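Local coordinates for D,D-dipeptidase/D,D-carboxypeptidase (Enterococcus faecalis, PDB 4MUQ), which acts as a zinc-dependent D,D-peptidase of vancomycin resistance that cleaves D-Ala-D-Ala and probably also works as a carboxypeptidase, at residues N24-D29 against P103-H108; N66-V71 against G134-F139; A82-S87 against F95-V100. One frame throughout, in Å; residues are numbered along the deposited sequence.

Contact 1 of 3, residues N24-D29 against P103-H108. With ZN (zinc ion), chain B; 2D8 ((2R)-3-[(R)-[(1S)-1-aminoethyl](hydroxy)phosphoryl]-2-methylpropanoic acid), chain D; LY0 ((2R)-3-[(R)-[(1R)-1-aminoethyl](hydroxy)phosphoryl]-2-methylpropanoic acid), chain C; PE3 (3,6,9,12,15,18,21,24,27,30,33,36,39-tridecaoxahentetracontane-1,41-diol), chain H.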
loop_
_atom_site.group_PDB
_atom_site.type_symbol
_atom_site.label_atom_id
_atom_site.label_comp_id
_atom_site.label_asym_id
_atom_site.label_seq_id
_atom_site.Cartn_x
_atom_site.Cartn_y
_atom_site.Cartn_z
ATOM N N ASN A 24 -14.628 0.447 5.716
ATOM C CA ASN A 24 -15.680 0.629 4.718
ATOM C C ASN A 24 -15.570 -0.333 3.545
ATOM O O ASN A 24 -16.582 -0.718 2.962
ATOM C CB ASN A 24 -15.661 2.060 4.180
ATOM C CG ASN A 24 -16.001 3.085 5.232
ATOM O OD1 ASN A 24 -15.457 4.196 5.230
ATOM N ND2 ASN A 24 -16.901 2.734 6.127
ATOM N N TYR A 25 -14.342 -0.703 3.193
ATOM C CA TYR A 25 -14.088 -1.394 1.937
ATOM C C TYR A 25 -13.254 -2.643 2.176
ATOM O O TYR A 25 -12.028 -2.567 2.266
ATOM C CB TYR A 25 -13.367 -0.460 0.960
ATOM C CG TYR A 25 -14.060 0.873 0.769
ATOM C CD1 TYR A 25 -15.324 0.949 0.202
ATOM C CD2 TYR A 25 -13.445 2.054 1.160
ATOM C CE1 TYR A 25 -15.962 2.171 0.030
ATOM C CE2 TYR A 25 -14.074 3.279 0.994
ATOM C CZ TYR A 25 -15.331 3.324 0.445
ATOM O OH TYR A 25 -15.963 4.538 0.255
ATOM N N PRO A 26 -13.916 -3.799 2.248
ATOM C CA PRO A 26 -13.184 -5.027 2.581
ATOM C C PRO A 26 -12.366 -5.572 1.411
ATOM O O PRO A 26 -12.561 -5.193 0.252
ATOM C CB PRO A 26 -14.308 -6.004 2.928
ATOM C CG PRO A 26 -15.444 -5.571 2.045
ATOM C CD PRO A 26 -15.360 -4.049 2.071
ATOM N N LEU A 27 -11.428 -6.454 1.729
ATOM C CA LEU A 27 -10.753 -7.258 0.717
ATOM C C LEU A 27 -11.774 -8.233 0.153
ATOM O O LEU A 27 -12.495 -8.894 0.912
ATOM C CB LEU A 27 -9.582 -8.010 1.363
ATOM C CG LEU A 27 -8.582 -8.754 0.472
ATOM C CD1 LEU A 27 -7.793 -7.793 -0.407
ATOM C CD2 LEU A 27 -7.630 -9.554 1.337
ATOM N N ARG A 28 -11.872 -8.320 -1.173
ATOM C CA ARG A 28 -12.840 -9.222 -1.780
ATOM C C ARG A 28 -12.192 -10.373 -2.534
ATOM O O ARG A 28 -12.817 -11.413 -2.753
ATOM C CB ARG A 28 -13.804 -8.454 -2.680
ATOM C CG ARG A 28 -14.595 -7.425 -1.908
ATOM C CD ARG A 28 -15.739 -6.880 -2.717
ATOM N NE ARG A 28 -16.407 -5.787 -2.022
ATOM C CZ ARG A 28 -17.340 -5.953 -1.090
ATOM N NH1 ARG A 28 -17.712 -7.177 -0.732
ATOM N NH2 ARG A 28 -17.898 -4.896 -0.510
ATOM N N ASP A 29 -10.939 -10.187 -2.928
ATOM C CA ASP A 29 -10.166 -11.273 -3.509
ATOM C C ASP A 29 -9.022 -11.626 -2.570
ATOM O O ASP A 29 -8.122 -10.817 -2.339
ATOM C CB ASP A 29 -9.635 -10.890 -4.893
ATOM C CG ASP A 29 -8.737 -11.966 -5.494
ATOM O OD1 ASP A 29 -9.268 -12.923 -6.099
ATOM O OD2 ASP A 29 -7.499 -11.847 -5.364
ATOM N N PRO A 103 -10.831 -8.590 10.514
ATOM C CA PRO A 103 -10.506 -9.597 9.513
ATOM C C PRO A 103 -11.190 -9.262 8.184
ATOM O O PRO A 103 -12.369 -8.882 8.159
ATOM C CB PRO A 103 -11.084 -10.875 10.125
ATOM C CG PRO A 103 -10.963 -10.642 11.586
ATOM C CD PRO A 103 -11.297 -9.188 11.776
ATOM N N ASN A 104 -10.438 -9.423 7.094
ATOM C CA ASN A 104 -10.850 -9.043 5.744
ATOM C C ASN A 104 -10.890 -7.542 5.502
ATOM O O ASN A 104 -11.351 -7.106 4.464
ATOM C CB ASN A 104 -12.135 -9.740 5.291
ATOM C CG ASN A 104 -11.883 -11.160 4.846
ATOM O OD1 ASN A 104 -10.746 -11.529 4.519
ATOM N ND2 ASN A 104 -12.925 -11.958 4.840
ATOM N N HIS A 105 -10.376 -6.766 6.449
ATOM C CA HIS A 105 -10.247 -5.317 6.256
ATOM C C HIS A 105 -8.825 -4.867 6.537
ATOM O O HIS A 105 -8.575 -3.666 6.724
ATOM C CB HIS A 105 -11.214 -4.554 7.174
ATOM C CG HIS A 105 -12.654 -4.862 6.916
ATOM N ND1 HIS A 105 -13.491 -4.002 6.238
ATOM C CD2 HIS A 105 -13.402 -5.951 7.217
ATOM C CE1 HIS A 105 -14.697 -4.535 6.157
ATOM N NE2 HIS A 105 -14.668 -5.722 6.743
ATOM N N SER A 106 -7.886 -5.811 6.600
ATOM C CA SER A 106 -6.474 -5.497 6.865
ATOM C C SER A 106 -5.645 -5.473 5.590
ATOM O O SER A 106 -5.711 -6.398 4.775
ATOM C CB SER A 106 -5.866 -6.551 7.785
ATOM O OG SER A 106 -4.457 -6.360 7.916
ATOM N N GLU A 107 -4.857 -4.413 5.414
ATOM C CA GLU A 107 -3.881 -4.359 4.331
ATOM C C GLU A 107 -2.877 -5.464 4.400
ATOM O O GLU A 107 -2.255 -5.792 3.393
ATOM C CB GLU A 107 -3.066 -3.073 4.387
ATOM C CG GLU A 107 -3.855 -1.829 4.217
ATOM C CD GLU A 107 -2.959 -0.632 4.003
ATOM O OE1 GLU A 107 -1.892 -0.513 4.674
ATOM O OE2 GLU A 107 -3.351 0.180 3.165
ATOM N N HIS A 108 -2.673 -6.041 5.583
ATOM C CA HIS A 108 -1.697 -7.120 5.662
ATOM C C HIS A 108 -2.123 -8.341 4.845
ATOM O O HIS A 108 -1.285 -9.132 4.416
ATOM C CB HIS A 108 -1.389 -7.512 7.112
ATOM C CG HIS A 108 -0.502 -6.534 7.805
ATOM N ND1 HIS A 108 0.876 -6.620 7.768
ATOM C CD2 HIS A 108 -0.794 -5.435 8.533
ATOM C CE1 HIS A 108 1.391 -5.618 8.455
ATOM N NE2 HIS A 108 0.400 -4.883 8.936
HETATM ZN ZN ZN B . 0.596 -3.331 10.217
HETATM C C4 2D8 D . -2.883 -2.764 12.392
HETATM C C5 2D8 D . -3.476 -2.718 11.021
HETATM C C6 2D8 D . -3.983 -4.097 10.625
HETATM C C7 2D8 D . -4.583 -1.679 11.019
HETATM N N1 2D8 D . 0.474 -4.350 14.284
HETATM P P 2D8 D . -1.188 -3.408 12.455
HETATM C C1 2D8 D . -1.825 -5.160 14.313
HETATM C C2 2D8 D . -0.878 -3.989 14.146
HETATM O O31 2D8 D . -1.085 -4.571 11.441
HETATM O O32 2D8 D . -0.092 -2.367 12.059
HETATM O O61 2D8 D . -3.930 -4.382 9.441
HETATM O O62 2D8 D . -4.447 -4.833 11.480
HETATM P P LY0 C . -1.185 -3.415 12.456
HETATM C C1 LY0 C . -1.849 -5.175 14.292
HETATM N N1 LY0 C . -1.076 -3.121 15.102
HETATM C C2 LY0 C . -0.814 -4.083 14.106
HETATM C C4 LY0 C . -2.881 -2.772 12.400
HETATM C C5 LY0 C . -3.475 -2.720 11.025
HETATM C C6 LY0 C . -3.983 -4.097 10.627
HETATM C C7 LY0 C . -4.581 -1.679 11.021
HETATM O O31 LY0 C . -1.081 -4.562 11.424
HETATM O O32 LY0 C . -0.095 -2.367 12.057
HETATM O O61 LY0 C . -3.930 -4.382 9.441
HETATM O O62 LY0 C . -4.447 -4.833 11.480
HETATM O O43 PE3 H . -16.762 6.559 7.533
HETATM C C42 PE3 H . -15.359 6.293 7.610
HETATM C C41 PE3 H . -14.883 6.079 9.058
HETATM O O40 PE3 H . -13.465 5.799 8.984
HETATM C C39 PE3 H . -13.446 4.648 8.141
HETATM C C38 PE3 H . -12.168 4.007 7.726
HETATM O O37 PE3 H . -12.683 2.952 6.906
#
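Two irregular chain pieces meet at Pro-26 and His-105, whose CA atoms come within 4.7 Å, and one backbone hydrogen bond, Leu-27 N to Asn-104 O at 2.8 Å with an N-H...O angle of 158°, joins them. The carbonyl oxygen Asn-104 O also lies 3.7 Å from Leu-27 CB, beside the amide that it accepts from.

Pro-26 lies alongside His-105, the two side chains pointing the same way. Its CB sits over one face of the imidazole, 3.9 Å from the centroid of the His-105 ring and 25° off the normal, which meets the geometry of a CH-pi contact. The methylene is displaced toward the rim, and His-105 CE1 is the nearest ring atom to Pro-26 CB at 3.6 Å. The torsion of His-105 (chi1 -62°) sets CG beside its own backbone N, and ND1 is hydrogen-bonded to Asn-22 O; since a carbonyl can only accept, ND1 is the donor. The Asn-22 bond at ND1 and Pro-26 over one face both bear on the ring's orientation.

Beyond this interface the 103-108 loop runs into the active site. Ser-106 OG accepts from His-108 N at 3.0 Å, an ST turn. The bound phosphinate was modelled as two superposed diastereomers, 2D8 and LY0, and Ser-106 OG lies 2.6 Å from carboxylate oxygen O61 of each. His-108 NE2 binds zinc at 2.0 Å, while ND1 is bonded to Gly-73 O; Asp-115 and His-168 are the other protein ligands of the metal. The other loop has its own anchor, Asn-241 ND2 to Pro-26 O.

One directed amide bond and one dispersive CH-pi contact thus join the two loops at Asn-104 and His-105, just before the residues that reach inhibitor and zinc.

Contact 2 of 3, residues N66-V71 against G134-F139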
loop_
_atom_site.group_PDB
_atom_site.type_symbol
_atom_site.label_atom_id
_atom_site.label_comp_id
_atom_site.label_asym_id
_atom_site.label_seq_id
_atom_site.Cartn_x
_atom_site.Cartn_y
_atom_site.Cartn_z
ATOM N N ASN A 66 21.262 -4.268 9.762
ATOM C CA ASN A 66 20.346 -5.079 10.545
ATOM C C ASN A 66 19.570 -4.253 11.557
ATOM O O ASN A 66 18.942 -4.808 12.451
ATOM C CB ASN A 66 21.127 -6.164 11.287
ATOM C CG ASN A 66 21.815 -7.114 10.348
ATOM O OD1 ASN A 66 21.155 -7.905 9.671
ATOM N ND2 ASN A 66 23.140 -7.041 10.287
ATOM N N SER A 67 19.617 -2.929 11.415
ATOM C CA SER A 67 18.997 -2.055 12.404
ATOM C C SER A 67 17.470 -2.015 12.304
ATOM O O SER A 67 16.796 -1.690 13.286
ATOM C CB SER A 67 19.598 -0.645 12.333
ATOM O OG SER A 67 19.483 -0.109 11.028
ATOM N N ILE A 68 16.933 -2.355 11.136
ATOM C CA ILE A 68 15.488 -2.424 10.954
ATOM C C ILE A 68 15.090 -3.853 10.656
ATOM O O ILE A 68 15.682 -4.503 9.795
ATOM C CB ILE A 68 14.994 -1.532 9.797
ATOM C CG1 ILE A 68 15.256 -0.059 10.117
ATOM C CG2 ILE A 68 13.502 -1.763 9.535
ATOM C CD1 ILE A 68 15.016 0.883 8.946
ATOM N N VAL A 69 14.093 -4.345 11.377
ATOM C CA VAL A 69 13.599 -5.686 11.121
ATOM C C VAL A 69 12.134 -5.680 10.697
ATOM O O VAL A 69 11.332 -4.864 11.176
ATOM C CB VAL A 69 13.793 -6.605 12.336
ATOM C CG1 VAL A 69 15.276 -6.748 12.665
ATOM C CG2 VAL A 69 13.036 -6.070 13.520
ATOM N N PRO A 70 11.788 -6.581 9.771
ATOM C CA PRO A 70 10.381 -6.754 9.426
ATOM C C PRO A 70 9.723 -7.531 10.552
ATOM O O PRO A 70 10.272 -8.528 11.025
ATOM C CB PRO A 70 10.435 -7.565 8.133
ATOM C CG PRO A 70 11.702 -8.337 8.222
ATOM C CD PRO A 70 12.669 -7.465 8.985
ATOM N N VAL A 71 8.588 -7.035 11.015
ATOM C CA VAL A 71 7.873 -7.609 12.142
ATOM C C VAL A 71 6.660 -8.397 11.659
ATOM O O VAL A 71 6.356 -9.466 12.187
ATOM C CB VAL A 71 7.429 -6.505 13.150
ATOM C CG1 VAL A 71 6.523 -7.087 14.235
ATOM C CG2 VAL A 71 8.636 -5.829 13.773
ATOM N N GLY A 134 16.625 8.878 13.702
ATOM C CA GLY A 134 17.618 7.908 13.276
ATOM C C GLY A 134 17.250 7.141 12.022
ATOM O O GLY A 134 16.564 7.656 11.134
ATOM N N ILE A 135 17.706 5.894 11.973
ATOM C CA ILE A 135 17.570 5.053 10.792
ATOM C C ILE A 135 16.114 4.805 10.404
ATOM O O ILE A 135 15.790 4.742 9.220
ATOM C CB ILE A 135 18.348 3.713 10.963
ATOM C CG1 ILE A 135 18.447 2.970 9.631
ATOM C CG2 ILE A 135 17.724 2.841 12.050
ATOM C CD1 ILE A 135 19.235 3.728 8.574
ATOM N N CYS A 136 15.231 4.678 11.394
ATOM C CA CYS A 136 13.822 4.441 11.106
ATOM C C CYS A 136 13.210 5.630 10.382
ATOM O O CYS A 136 12.387 5.466 9.480
ATOM C CB CYS A 136 13.031 4.141 12.378
ATOM S SG CYS A 136 13.523 2.621 13.192
ATOM N N ASP A 137 13.623 6.832 10.771
ATOM C CA ASP A 137 13.119 8.024 10.101
ATOM C C ASP A 137 13.759 8.219 8.728
ATOM O O ASP A 137 13.126 8.769 7.822
ATOM C CB ASP A 137 13.306 9.279 10.946
ATOM C CG ASP A 137 12.292 10.348 10.603
ATOM O OD1 ASP A 137 11.090 10.018 10.533
ATOM O OD2 ASP A 137 12.697 11.505 10.372
ATOM N N GLU A 138 14.995 7.760 8.565
ATOM C CA GLU A 138 15.606 7.729 7.240
ATOM C C GLU A 138 14.788 6.844 6.308
ATOM O O GLU A 138 14.534 7.205 5.155
ATOM C CB GLU A 138 17.044 7.213 7.307
ATOM C CG GLU A 138 18.045 8.205 7.874
ATOM C CD GLU A 138 19.483 7.786 7.610
ATOM O OE1 GLU A 138 20.266 7.703 8.579
ATOM O OE2 GLU A 138 19.835 7.543 6.435
ATOM N N PHE A 139 14.352 5.690 6.802
ATOM C CA PHE A 139 13.462 4.850 6.020
ATOM C C PHE A 139 12.179 5.601 5.667
ATOM O O PHE A 139 11.732 5.604 4.508
ATOM C CB PHE A 139 13.104 3.549 6.758
ATOM C CG PHE A 139 12.162 2.674 5.975
ATOM C CD1 PHE A 139 12.656 1.671 5.152
ATOM C CD2 PHE A 139 10.791 2.876 6.032
ATOM C CE1 PHE A 139 11.797 0.879 4.397
ATOM C CE2 PHE A 139 9.921 2.105 5.271
ATOM C CZ PHE A 139 10.430 1.095 4.459
#
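Ser-67 OG is hydrogen-bonded to Ala-64 O, in its own part of the chain, and lies against both branches of Ile-135: in the conformer described, one of two deposited, Ser-67 OG is 3.5 Å from Ile-135 CG1 and 3.6 Å from CG2. With that bond made on its own side, the contact with the isoleucine is van der Waals only. A second polar atom at this interface is the carbonyl oxygen Ile-135 O, the acceptor of the helical hydrogen bond from Phe-139 N at 3.0 Å; Ile-68 CD1 approaches Ile-135 O to 3.9 Å.

Ile-68 supplies most of the apolar contact. Its side chain is extended (chi2 170°), with CD1 anti to CA, and this methyl reaches toward the helix. There Ile-68 CD1 lies 4.1 Å from Ile-135 CG1 and 3.9 Å from Phe-139 CB, while Ile-68 CG1 is 4.4 Å from Cys-136 SG. The side chains of Ile-68 and Phe-139 cross at about a right angle, and the methyl meets the phenylalanine at CB.

Strand 68-72 is an outermost strand of the four-stranded antiparallel sheet of the hedgehog/DD-peptidase fold, and helix 134-142 packs across it. The axes of 68-71 and 134-139 approach to 10.2 Å, with a signed crossing angle of -67°. Helix 49-62 joins the same core, with Phe-59 touching Ile-68 and Leu-55, Ile-58 and Ile-62 touching Phe-139.

Leu-116 of the neighbouring strand 113-118 is touched by both Ile-68 and Phe-139, which ties the helix to the interior of the sheet as well as to its border. The Phe-139 ring in turn stacks edge-to-face with Phe-169, the residue after the zinc ligand His-168.

Contact 3 of 3, residues A82-S87 against F95-V100. With LY0 ((2R)-3-[(R)-[(1R)-1-aminoethyl](hydroxy)phosphoryl]-2-methylpropanoic acid), chain C; 2D8 ((2R)-3-[(R)-[(1S)-1-aminoethyl](hydroxy)phosphoryl]-2-methylpropanoic acid), chain D; EDO (1,2-ethanediol), chain E.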
loop_
_atom_site.group_PDB
_atom_site.type_symbol
_atom_site.label_atom_id
_atom_site.label_comp_id
_atom_site.label_asym_id
_atom_site.label_seq_id
_atom_site.Cartn_x
_atom_site.Cartn_y
_atom_site.Cartn_z
ATOM N N ALA A 82 -6.985 -14.304 14.542
ATOM C CA ALA A 82 -6.328 -14.618 15.817
ATOM C C ALA A 82 -5.776 -13.361 16.487
ATOM O O ALA A 82 -5.879 -13.207 17.709
ATOM C CB ALA A 82 -5.216 -15.648 15.608
ATOM N N ILE A 83 -5.197 -12.462 15.701
ATOM C CA ILE A 83 -4.640 -11.245 16.288
ATOM C C ILE A 83 -5.767 -10.407 16.871
ATOM O O ILE A 83 -5.665 -9.926 18.002
ATOM C CB ILE A 83 -3.831 -10.422 15.272
ATOM C CG1 ILE A 83 -2.545 -11.160 14.908
ATOM C CG2 ILE A 83 -3.523 -9.014 15.812
ATOM C CD1 ILE A 83 -1.892 -10.610 13.649
ATOM N N TYR A 84 -6.848 -10.250 16.113
ATOM C CA TYR A 84 -7.976 -9.436 16.558
ATOM C C TYR A 84 -8.580 -10.017 17.840
ATOM O O TYR A 84 -8.747 -9.310 18.840
ATOM C CB TYR A 84 -9.021 -9.315 15.439
ATOM C CG TYR A 84 -10.074 -8.271 15.710
ATOM C CD1 TYR A 84 -9.955 -6.994 15.183
ATOM C CD2 TYR A 84 -11.196 -8.560 16.484
ATOM C CE1 TYR A 84 -10.915 -6.020 15.428
ATOM C CE2 TYR A 84 -12.152 -7.590 16.751
ATOM C CZ TYR A 84 -12.008 -6.330 16.202
ATOM O OH TYR A 84 -12.966 -5.371 16.466
ATOM N N ASP A 85 -8.900 -11.309 17.814
ATOM C CA ASP A 85 -9.519 -11.939 18.977
ATOM C C ASP A 85 -8.583 -11.981 20.179
ATOM O O ASP A 85 -9.016 -11.806 21.312
ATOM C CB ASP A 85 -10.044 -13.332 18.638
ATOM C CG ASP A 85 -11.244 -13.287 17.734
ATOM O OD1 ASP A 85 -11.992 -12.287 17.774
ATOM O OD2 ASP A 85 -11.436 -14.250 16.963
ATOM N N GLY A 86 -7.292 -12.184 19.929
ATOM C CA GLY A 86 -6.321 -12.170 21.006
ATOM C C GLY A 86 -6.214 -10.799 21.645
ATOM O O GLY A 86 -6.077 -10.689 22.855
ATOM N N SER A 87 -6.312 -9.759 20.823
ATOM C CA SER A 87 -6.247 -8.401 21.331
ATOM C C SER A 87 -7.509 -8.043 22.119
ATOM O O SER A 87 -7.438 -7.308 23.099
ATOM C CB SER A 87 -6.013 -7.436 20.175
ATOM O OG SER A 87 -5.845 -6.105 20.647
ATOM N N PHE A 95 -9.094 -0.564 22.515
ATOM C CA PHE A 95 -7.756 -0.644 21.949
ATOM C C PHE A 95 -7.761 -1.426 20.643
ATOM O O PHE A 95 -7.161 -1.014 19.651
ATOM C CB PHE A 95 -6.771 -1.271 22.948
ATOM C CG PHE A 95 -5.371 -1.429 22.399
ATOM C CD1 PHE A 95 -4.404 -0.452 22.639
ATOM C CD2 PHE A 95 -5.024 -2.540 21.639
ATOM C CE1 PHE A 95 -3.127 -0.586 22.108
ATOM C CE2 PHE A 95 -3.765 -2.686 21.110
ATOM C CZ PHE A 95 -2.807 -1.707 21.348
ATOM N N THR A 96 -8.414 -2.581 20.661
ATOM C CA THR A 96 -8.433 -3.440 19.489
ATOM C C THR A 96 -9.065 -2.752 18.280
ATOM O O THR A 96 -8.532 -2.828 17.181
ATOM C CB THR A 96 -9.158 -4.732 19.807
ATOM O OG1 THR A 96 -8.507 -5.355 20.921
ATOM C CG2 THR A 96 -9.143 -5.678 18.616
ATOM N N ARG A 97 -10.180 -2.070 18.492
ATOM C CA ARG A 97 -10.834 -1.367 17.392
ATOM C C ARG A 97 -9.934 -0.299 16.776
ATOM O O ARG A 97 -10.017 -0.029 15.579
ATOM C CB ARG A 97 -12.138 -0.734 17.858
ATOM C CG ARG A 97 -13.315 -1.686 17.909
ATOM C CD ARG A 97 -14.562 -0.978 18.427
ATOM N NE ARG A 97 -14.948 0.168 17.606
ATOM C CZ ARG A 97 -14.634 1.434 17.877
ATOM N NH1 ARG A 97 -13.917 1.734 18.954
ATOM N NH2 ARG A 97 -15.036 2.404 17.067
ATOM N N LYS A 98 -9.066 0.295 17.593
ATOM C CA LYS A 98 -8.182 1.371 17.148
ATOM C C LYS A 98 -6.867 0.903 16.535
ATOM O O LYS A 98 -6.260 1.622 15.731
ATOM C CB LYS A 98 -7.897 2.328 18.312
ATOM C CG LYS A 98 -9.123 3.110 18.787
ATOM C CD LYS A 98 -8.787 4.027 19.964
ATOM C CE LYS A 98 -9.947 4.959 20.292
ATOM N NZ LYS A 98 -10.075 6.019 19.253
ATOM N N TYR A 99 -6.411 -0.279 16.912
ATOM C CA TYR A 99 -5.086 -0.754 16.516
ATOM C C TYR A 99 -5.045 -2.079 15.757
ATOM O O TYR A 99 -3.958 -2.579 15.436
ATOM C CB TYR A 99 -4.173 -0.849 17.745
ATOM C CG TYR A 99 -3.762 0.487 18.292
ATOM C CD1 TYR A 99 -2.693 1.189 17.734
ATOM C CD2 TYR A 99 -4.437 1.077 19.354
ATOM C CE1 TYR A 99 -2.303 2.424 18.241
ATOM C CE2 TYR A 99 -4.058 2.326 19.857
ATOM C CZ TYR A 99 -2.998 2.993 19.293
ATOM O OH TYR A 99 -2.630 4.218 19.792
ATOM N N VAL A 100 -6.198 -2.698 15.522
ATOM C CA VAL A 100 -6.210 -3.939 14.762
ATOM C C VAL A 100 -7.344 -3.869 13.743
ATOM O O VAL A 100 -8.504 -3.691 14.115
ATOM C CB VAL A 100 -6.405 -5.185 15.652
ATOM C CG1 VAL A 100 -6.225 -6.424 14.805
ATOM C CG2 VAL A 100 -5.413 -5.197 16.830
HETATM P P LY0 C . -1.185 -3.415 12.456
HETATM C C1 LY0 C . -1.849 -5.175 14.292
HETATM N N1 LY0 C . -1.076 -3.121 15.102
HETATM C C2 LY0 C . -0.814 -4.083 14.106
HETATM C C4 LY0 C . -2.881 -2.772 12.400
HETATM C C5 LY0 C . -3.475 -2.720 11.025
HETATM C C6 LY0 C . -3.983 -4.097 10.627
HETATM C C7 LY0 C . -4.581 -1.679 11.021
HETATM O O31 LY0 C . -1.081 -4.562 11.424
HETATM O O32 LY0 C . -0.095 -2.367 12.057
HETATM O O61 LY0 C . -3.930 -4.382 9.441
HETATM O O62 LY0 C . -4.447 -4.833 11.480
HETATM C C4 2D8 D . -2.883 -2.764 12.392
HETATM C C5 2D8 D . -3.476 -2.718 11.021
HETATM C C6 2D8 D . -3.983 -4.097 10.625
HETATM C C7 2D8 D . -4.583 -1.679 11.019
HETATM N N1 2D8 D . 0.474 -4.350 14.284
HETATM P P 2D8 D . -1.188 -3.408 12.455
HETATM C C1 2D8 D . -1.825 -5.160 14.313
HETATM C C2 2D8 D . -0.878 -3.989 14.146
HETATM O O31 2D8 D . -1.085 -4.571 11.441
HETATM O O32 2D8 D . -0.092 -2.367 12.059
HETATM O O61 2D8 D . -3.930 -4.382 9.441
HETATM O O62 2D8 D . -4.447 -4.833 11.480
HETATM C C1 EDO E . -10.096 6.329 15.071
HETATM O O1 EDO E . -11.004 5.547 15.857
HETATM C C2 EDO E . -8.668 5.885 15.377
HETATM O O2 EDO E . -8.215 6.325 16.670
#
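A threonine methyl sits almost exactly over the centre of a tyrosine ring: Thr-96 CG2 is 3.6 Å from the centroid of Tyr-84, only 10° off the normal, a well-centred CH-pi contact. Tyr-84 CG is anti to the backbone N (chi1 -168°), and the ring extends to the second helix with CE1 3.6 Å from Val-100 O at its edge.

The other branch of Thr-96 is polar. Ser-87 OG donates to Thr-96 OG1 at 2.8 Å, Asn-91 ND2 is bonded to Ser-87 OG, and OG1 is bonded to Gly-92 O. Both hydroxyls, on buried residues, are thus held in a relay across the turn between helices 77-91 and 93-99.

These helices form an alpha-hairpin, the axes of 82-87 and 95-99 approaching to 9.6 Å with 147° between their N-to-C directions, near antiparallel. Val-100, just past the second helix, closes the interface: its CG1 packs 3.8 Å from Tyr-84 CD1 and 3.9 Å from Ile-83 CG2.

Tyr-99 and Val-100 belong to the pocket of the phosphinate, and the next residue, Ala-101, bonds the inhibitor through its backbone N. The directed hydroxyl pair and the methyl over the ring face engage both branches of Thr-96, one polar and one apolar, which is consistent with a set orientation of this helix just before the pocket residues.

How the contacts relate
Along the chain, 66-71 is followed by 82-87 and 95-100, and later by 134-139; strand 68-72 leads into helix 77-91, and the hairpin of contact 3 is nested inside the loops closed by contact 1 and by contact 2, whose segments alternate. Contacts 1 and 3 have centres 15 Å apart and touch, Pro-103 CD lying 4.2 Å from Tyr-84 CG. Contact 2 stands apart, its centre 27 Å from that of contact 1 and 24 Å from that of contact 3, where helix 134-142 packs on strand 68-72 at the border of the four-stranded sheet. Contacts 1 and 3 adjoin at the inhibitor pocket, whereas contact 2 joins helix and sheet away from it.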